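Local coordinates for protein bifunctional autolysin (Staphylococcus aureus subsp. aureus Mu50, PDB 6FXO) that is a bifunctional autolysin that hydrolyses peptidoglycan of the staphylococcal cell wall, this family 73 glycoside hydrolase part probably acting as an N-acetylglucosaminidase, at residues Q91-K97 with V172-V177; T121-A125 with P156-I161. All coordinates share one frame; numbering follows the deposited sequence.

Contact 1. Residues Q91-K97 with V172-V177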
loop_
_atom_site.group_PDB
_atom_site.type_symbol
_atom_site.label_atom_id
_atom_site.label_comp_id
_atom_site.label_asym_id
_atom_site.label_seq_id
_atom_site.Cartn_x
_atom_site.Cartn_y
_atom_site.Cartn_z
ATOM N N GLN A 91 -3.509 15.917 -12.614
ATOM C CA GLN A 91 -4.601 15.076 -12.141
ATOM C C GLN A 91 -4.594 14.557 -10.739
ATOM O O GLN A 91 -4.943 13.410 -10.486
ATOM C CB GLN A 91 -4.958 13.918 -13.136
ATOM C CG GLN A 91 -3.845 13.102 -13.815
ATOM C CD GLN A 91 -3.478 13.626 -15.194
ATOM O OE1 GLN A 91 -2.563 14.437 -15.359
ATOM N NE2 GLN A 91 -4.205 13.179 -16.202
ATOM N N GLY A 92 -4.208 15.407 -9.798
ATOM C CA GLY A 92 -4.212 14.947 -8.425
ATOM C C GLY A 92 -5.687 14.998 -8.070
ATOM O O GLY A 92 -6.144 14.460 -7.069
ATOM N N ALA A 93 -6.423 15.678 -8.948
ATOM C CA ALA A 93 -7.828 15.888 -8.872
ATOM C C ALA A 93 -8.472 14.621 -9.253
ATOM O O ALA A 93 -9.428 14.206 -8.608
ATOM C CB ALA A 93 -8.219 16.973 -9.855
ATOM N N ALA A 94 -7.964 13.998 -10.319
ATOM C CA ALA A 94 -8.596 12.744 -10.695
ATOM C C ALA A 94 -8.345 11.769 -9.566
ATOM O O ALA A 94 -9.165 10.893 -9.278
ATOM C CB ALA A 94 -7.993 12.218 -11.983
ATOM N N PHE A 95 -7.196 11.941 -8.915
ATOM C CA PHE A 95 -6.840 11.078 -7.812
ATOM C C PHE A 95 -7.626 11.346 -6.562
ATOM O O PHE A 95 -8.033 10.398 -5.902
ATOM C CB PHE A 95 -5.321 11.125 -7.481
ATOM C CG PHE A 95 -4.439 10.123 -8.201
ATOM C CD1 PHE A 95 -4.478 8.767 -7.881
ATOM C CD2 PHE A 95 -3.591 10.528 -9.216
ATOM C CE1 PHE A 95 -3.709 7.848 -8.576
ATOM C CE2 PHE A 95 -2.811 9.606 -9.901
ATOM C CZ PHE A 95 -2.877 8.279 -9.580
ATOM N N ASN A 96 -7.887 12.644 -6.238
ATOM C CA ASN A 96 -8.639 12.856 -5.020
ATOM C C ASN A 96 -10.001 12.266 -5.203
ATOM O O ASN A 96 -10.661 11.777 -4.280
ATOM C CB ASN A 96 -8.702 14.345 -4.740
ATOM C CG ASN A 96 -8.948 14.653 -3.297
ATOM O OD1 ASN A 96 -10.108 14.898 -2.942
ATOM N ND2 ASN A 96 -7.920 14.640 -2.401
ATOM N N LYS A 97 -10.383 12.269 -6.426
ATOM C CA LYS A 97 -11.679 11.748 -6.842
ATOM C C LYS A 97 -11.730 10.262 -6.645
ATOM O O LYS A 97 -12.712 9.779 -6.083
ATOM C CB LYS A 97 -11.967 12.098 -8.317
ATOM C CG LYS A 97 -13.454 12.237 -8.674
ATOM C CD LYS A 97 -13.749 11.797 -10.127
ATOM C CE LYS A 97 -15.198 11.997 -10.540
ATOM N NZ LYS A 97 -15.521 11.395 -11.877
ATOM N N VAL A 172 -5.968 10.113 -19.481
ATOM C CA VAL A 172 -5.378 9.798 -18.182
ATOM C C VAL A 172 -6.245 9.980 -16.931
ATOM O O VAL A 172 -6.148 9.159 -16.022
ATOM C CB VAL A 172 -4.044 10.563 -18.041
ATOM C CG1 VAL A 172 -3.278 10.082 -16.813
ATOM C CG2 VAL A 172 -3.200 10.405 -19.300
ATOM N N SER A 173 -7.096 11.023 -16.870
ATOM C CA SER A 173 -7.911 11.171 -15.665
ATOM C C SER A 173 -8.866 10.009 -15.541
ATOM O O SER A 173 -9.225 9.589 -14.445
ATOM C CB SER A 173 -8.686 12.486 -15.703
ATOM O OG SER A 173 -9.854 12.443 -14.898
ATOM N N LYS A 174 -9.254 9.503 -16.700
ATOM C CA LYS A 174 -10.168 8.389 -16.908
ATOM C C LYS A 174 -9.552 7.049 -16.532
ATOM O O LYS A 174 -10.218 6.262 -15.861
ATOM C CB LYS A 174 -10.652 8.349 -18.378
ATOM C CG LYS A 174 -11.698 9.410 -18.748
ATOM C CD LYS A 174 -12.014 9.441 -20.265
ATOM C CE LYS A 174 -13.099 10.445 -20.625
ATOM N NZ LYS A 174 -13.393 10.503 -22.091
ATOM N N ALA A 175 -8.294 6.765 -16.963
ATOM C CA ALA A 175 -7.742 5.482 -16.577
ATOM C C ALA A 175 -7.654 5.468 -15.068
ATOM O O ALA A 175 -7.837 4.435 -14.423
ATOM C CB ALA A 175 -6.368 5.290 -17.189
ATOM N N ILE A 176 -7.380 6.636 -14.495
ATOM C CA ILE A 176 -7.292 6.701 -13.054
ATOM C C ILE A 176 -8.630 6.428 -12.374
ATOM O O ILE A 176 -8.668 5.718 -11.361
ATOM C CB ILE A 176 -6.787 8.112 -12.671
ATOM C CG1 ILE A 176 -5.335 8.232 -13.032
ATOM C CG2 ILE A 176 -7.045 8.418 -11.181
ATOM C CD1 ILE A 176 -4.716 9.661 -13.047
ATOM N N VAL A 177 -9.745 6.930 -12.945
ATOM C CA VAL A 177 -10.962 6.631 -12.224
ATOM C C VAL A 177 -11.372 5.216 -12.316
ATOM O O VAL A 177 -11.691 4.605 -11.298
ATOM C CB VAL A 177 -12.136 7.602 -12.485
ATOM C CG1 VAL A 177 -13.203 7.429 -11.404
ATOM C CG2 VAL A 177 -11.641 9.043 -12.506
#

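Contact 2. Residues T121-A125 with P156-I161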
loop_
_atom_site.group_PDB
_atom_site.type_symbol
_atom_site.label_atom_id
_atom_site.label_comp_id
_atom_site.label_asym_id
_atom_site.label_seq_id
_atom_site.Cartn_x
_atom_site.Cartn_y
_atom_site.Cartn_z
ATOM N N THR A 121 5.934 6.416 -16.811
ATOM C CA THR A 121 6.566 6.034 -18.075
ATOM C C THR A 121 6.185 4.723 -18.782
ATOM O O THR A 121 6.673 4.483 -19.887
ATOM C CB THR A 121 8.087 6.201 -17.958
ATOM O OG1 THR A 121 8.611 5.162 -17.138
ATOM C CG2 THR A 121 8.469 7.554 -17.372
ATOM N N SER A 122 5.321 3.897 -18.162
ATOM C CA SER A 122 4.857 2.615 -18.701
ATOM C C SER A 122 4.114 2.744 -20.002
ATOM O O SER A 122 3.388 3.707 -20.187
ATOM C CB SER A 122 3.953 1.894 -17.694
ATOM O OG SER A 122 2.557 1.906 -17.996
ATOM N N GLN A 123 4.301 1.771 -20.910
ATOM C CA GLN A 123 3.607 1.836 -22.179
ATOM C C GLN A 123 2.094 1.754 -21.956
ATOM O O GLN A 123 1.316 2.393 -22.661
ATOM C CB GLN A 123 4.134 0.717 -23.128
ATOM C CG GLN A 123 3.538 0.602 -24.550
ATOM C CD GLN A 123 3.818 1.751 -25.505
ATOM O OE1 GLN A 123 4.808 1.785 -26.236
ATOM N NE2 GLN A 123 2.907 2.706 -25.478
ATOM N N LEU A 124 1.684 0.987 -20.931
ATOM C CA LEU A 124 0.277 0.837 -20.603
ATOM C C LEU A 124 -0.385 2.159 -20.178
ATOM O O LEU A 124 -1.562 2.364 -20.418
ATOM C CB LEU A 124 0.162 -0.169 -19.448
ATOM C CG LEU A 124 -0.885 -1.274 -19.572
ATOM C CD1 LEU A 124 -0.603 -2.151 -20.768
ATOM C CD2 LEU A 124 -0.865 -2.119 -18.307
ATOM N N ALA A 125 0.400 3.039 -19.562
ATOM C CA ALA A 125 -0.003 4.351 -19.061
ATOM C C ALA A 125 0.240 5.365 -20.116
ATOM O O ALA A 125 -0.402 6.410 -20.145
ATOM C CB ALA A 125 0.797 4.706 -17.818
ATOM N N PRO A 156 0.670 -8.790 -21.198
ATOM C CA PRO A 156 0.598 -7.587 -20.365
ATOM C C PRO A 156 0.449 -6.299 -21.131
ATOM O O PRO A 156 -0.187 -5.404 -20.593
ATOM C CB PRO A 156 1.882 -7.646 -19.541
ATOM C CG PRO A 156 2.198 -9.108 -19.462
ATOM C CD PRO A 156 1.788 -9.664 -20.797
ATOM N N LEU A 157 1.015 -6.157 -22.340
ATOM C CA LEU A 157 0.852 -4.915 -23.047
ATOM C C LEU A 157 -0.470 -4.869 -23.801
ATOM O O LEU A 157 -1.353 -4.113 -23.406
ATOM C CB LEU A 157 2.020 -4.600 -23.990
ATOM C CG LEU A 157 1.945 -3.237 -24.670
ATOM C CD1 LEU A 157 1.740 -2.147 -23.638
ATOM C CD2 LEU A 157 3.207 -2.996 -25.461
ATOM N N ARG A 158 -0.628 -5.667 -24.869
ATOM C CA ARG A 158 -1.910 -5.585 -25.556
ATOM C C ARG A 158 -3.129 -6.029 -24.771
ATOM O O ARG A 158 -4.199 -5.465 -24.978
ATOM C CB ARG A 158 -1.847 -6.262 -26.950
ATOM C CG ARG A 158 -0.798 -5.675 -27.930
ATOM C CD ARG A 158 -1.256 -4.476 -28.796
ATOM N NE ARG A 158 -0.202 -4.011 -29.727
ATOM C CZ ARG A 158 -0.384 -3.814 -31.022
ATOM N NH1 ARG A 158 -1.573 -4.035 -31.574
ATOM N NH2 ARG A 158 0.625 -3.402 -31.784
ATOM N N GLU A 159 -3.002 -7.026 -23.872
ATOM C CA GLU A 159 -4.208 -7.400 -23.148
ATOM C C GLU A 159 -4.675 -6.286 -22.247
ATOM O O GLU A 159 -5.875 -6.118 -22.060
ATOM C CB GLU A 159 -4.023 -8.705 -22.328
ATOM C CG GLU A 159 -4.308 -10.010 -23.068
ATOM C CD GLU A 159 -5.545 -10.768 -22.559
ATOM O OE1 GLU A 159 -6.654 -10.513 -23.077
ATOM O OE2 GLU A 159 -5.387 -11.629 -21.669
ATOM N N GLY A 160 -3.724 -5.520 -21.677
ATOM C CA GLY A 160 -4.118 -4.433 -20.809
ATOM C C GLY A 160 -4.615 -3.257 -21.618
ATOM O O GLY A 160 -5.509 -2.540 -21.174
ATOM N N ILE A 161 -4.036 -3.060 -22.829
ATOM C CA ILE A 161 -4.482 -1.940 -23.652
ATOM C C ILE A 161 -5.927 -2.188 -24.037
ATOM O O ILE A 161 -6.731 -1.269 -24.174
ATOM C CB ILE A 161 -3.558 -1.818 -24.896
ATOM C CG1 ILE A 161 -2.203 -1.203 -24.505
ATOM C CG2 ILE A 161 -4.233 -1.024 -26.011
ATOM C CD1 ILE A 161 -2.274 0.251 -24.039
#

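Contact 1. Residues Q91-K97 with V172-V177
Ile176 meets Phe95 and Gln91 with two different branches, and its torsions sort them. CG1 lies anti to the carbonyl carbon (chi1 -72°), CG2 anti to the backbone N, and the extended CG1 branch carries CD1 onward to a separate place. CG2 sits over one face of the Phe95 ring, 4.2 Å from the ring centroid and 9° off the normal. This is a CH-pi contact close to the ring centre. CD1 of Ile176 reaches the CE2 corner of the Phe95 ring at 3.7 Å. Ile176 CD1 also touches CG of Gln91, 3.6 Å away.

The Gln91 side chain is bent at chi2. The bend turns its amide across Val172, the two side chains meeting at about a right angle. NE2 of Gln91 lies 3.3 Å from CG1 of Val172. Gln91 OE1 has a hydrogen bond to a residue next to one of the two segments, which helps fix the amide. Gln91 is also the N-cap residue of helix 92-102.

Ala94 CB packs between the Ser173 side chain and Ile176 CG2. It lies 3.5 Å from Ser173 OG and 4.0 Å from Ile176 CG2. Farther along, CD of Lys97 rests against Val177 CG2 at 4.2 Å, with the aliphatic chain doing the touching.

The axes of segments 92-97 and 172-177 approach to 9.0 Å and run nearly parallel. Phe95 also packs on Leu109, Ile110 and Ala113 of helix 106-116, and Ile176 on Val146. The chemistry is therefore mainly apolar: Ile176 extends the hydrophobic core around Phe95. Lys97 flanks it with the carbon part of its chain, while Gln91 touches with both CG and its amide nitrogen.

Contact 2. Residues T121-A125 with P156-I161
Leu124 pushes one methyl, CD1, against the backbone of residues 156-161, where helix 158-166 begins. Leu124 CD1 lies 3.3 Å from the carbonyl O of Pro156 and 3.4 Å from O of Leu157. The apolar neighbours of Leu124 CD1 are CD1 of Leu157 at 3.7 Å and CG1 of Ile161 at 4.2 Å. Gly160 presents its backbone to the same methyl. A single methyl thus meets both backbone and side chains of this segment.

Gln123 adds a second patch. Its CG is anti to the backbone N (chi1 -180°), which sets Gln123 CG 3.4 Å from Leu157 CD1. The chain then bends at chi2, and it is the aliphatic part that touches both methyls of Leu157.

Behind these side chains, Ser122 caps the short helix 123-126. Its OG accepts a hydrogen bond from Ala125 N at 2.9 Å, with an N-H...O angle of 139°. In segment 156-161, Ile161 N donates to Leu157 O at 2.9 Å, so Leu157 O already has a backbone donor.

Farther out, Ala125 O is bonded to His144 ND1, and Leu124 also packs on Asn145 and Ala151. Leu157, Pro156 and Gln123 are exposed. The two segments meet at the surface through van der Waals packing, while their polar groups bond within their own segments or to nearby loops such as that of His144.

Both contacts lie in the part of the chain assigned to the glucosaminidase family of the lysozyme clan. Their centres are 18 Å apart, and their nearest atoms are about 5 Å apart without touching. Along the chain the order is 91-97, 121-125, 156-161, 172-177, so contact 2 falls wholly between the two halves of contact 1. Helices 158-166 and 172-180 are consecutive and supply the later half of each. Contact 1 is partly buried, whereas contact 2 is at the surface. His144 lies between the two, packing on Val172 and Ala175 of helix 172-180 as well. Together the two contacts pack helices 158-166 and 172-180 against earlier parts of the probable catalytic domain.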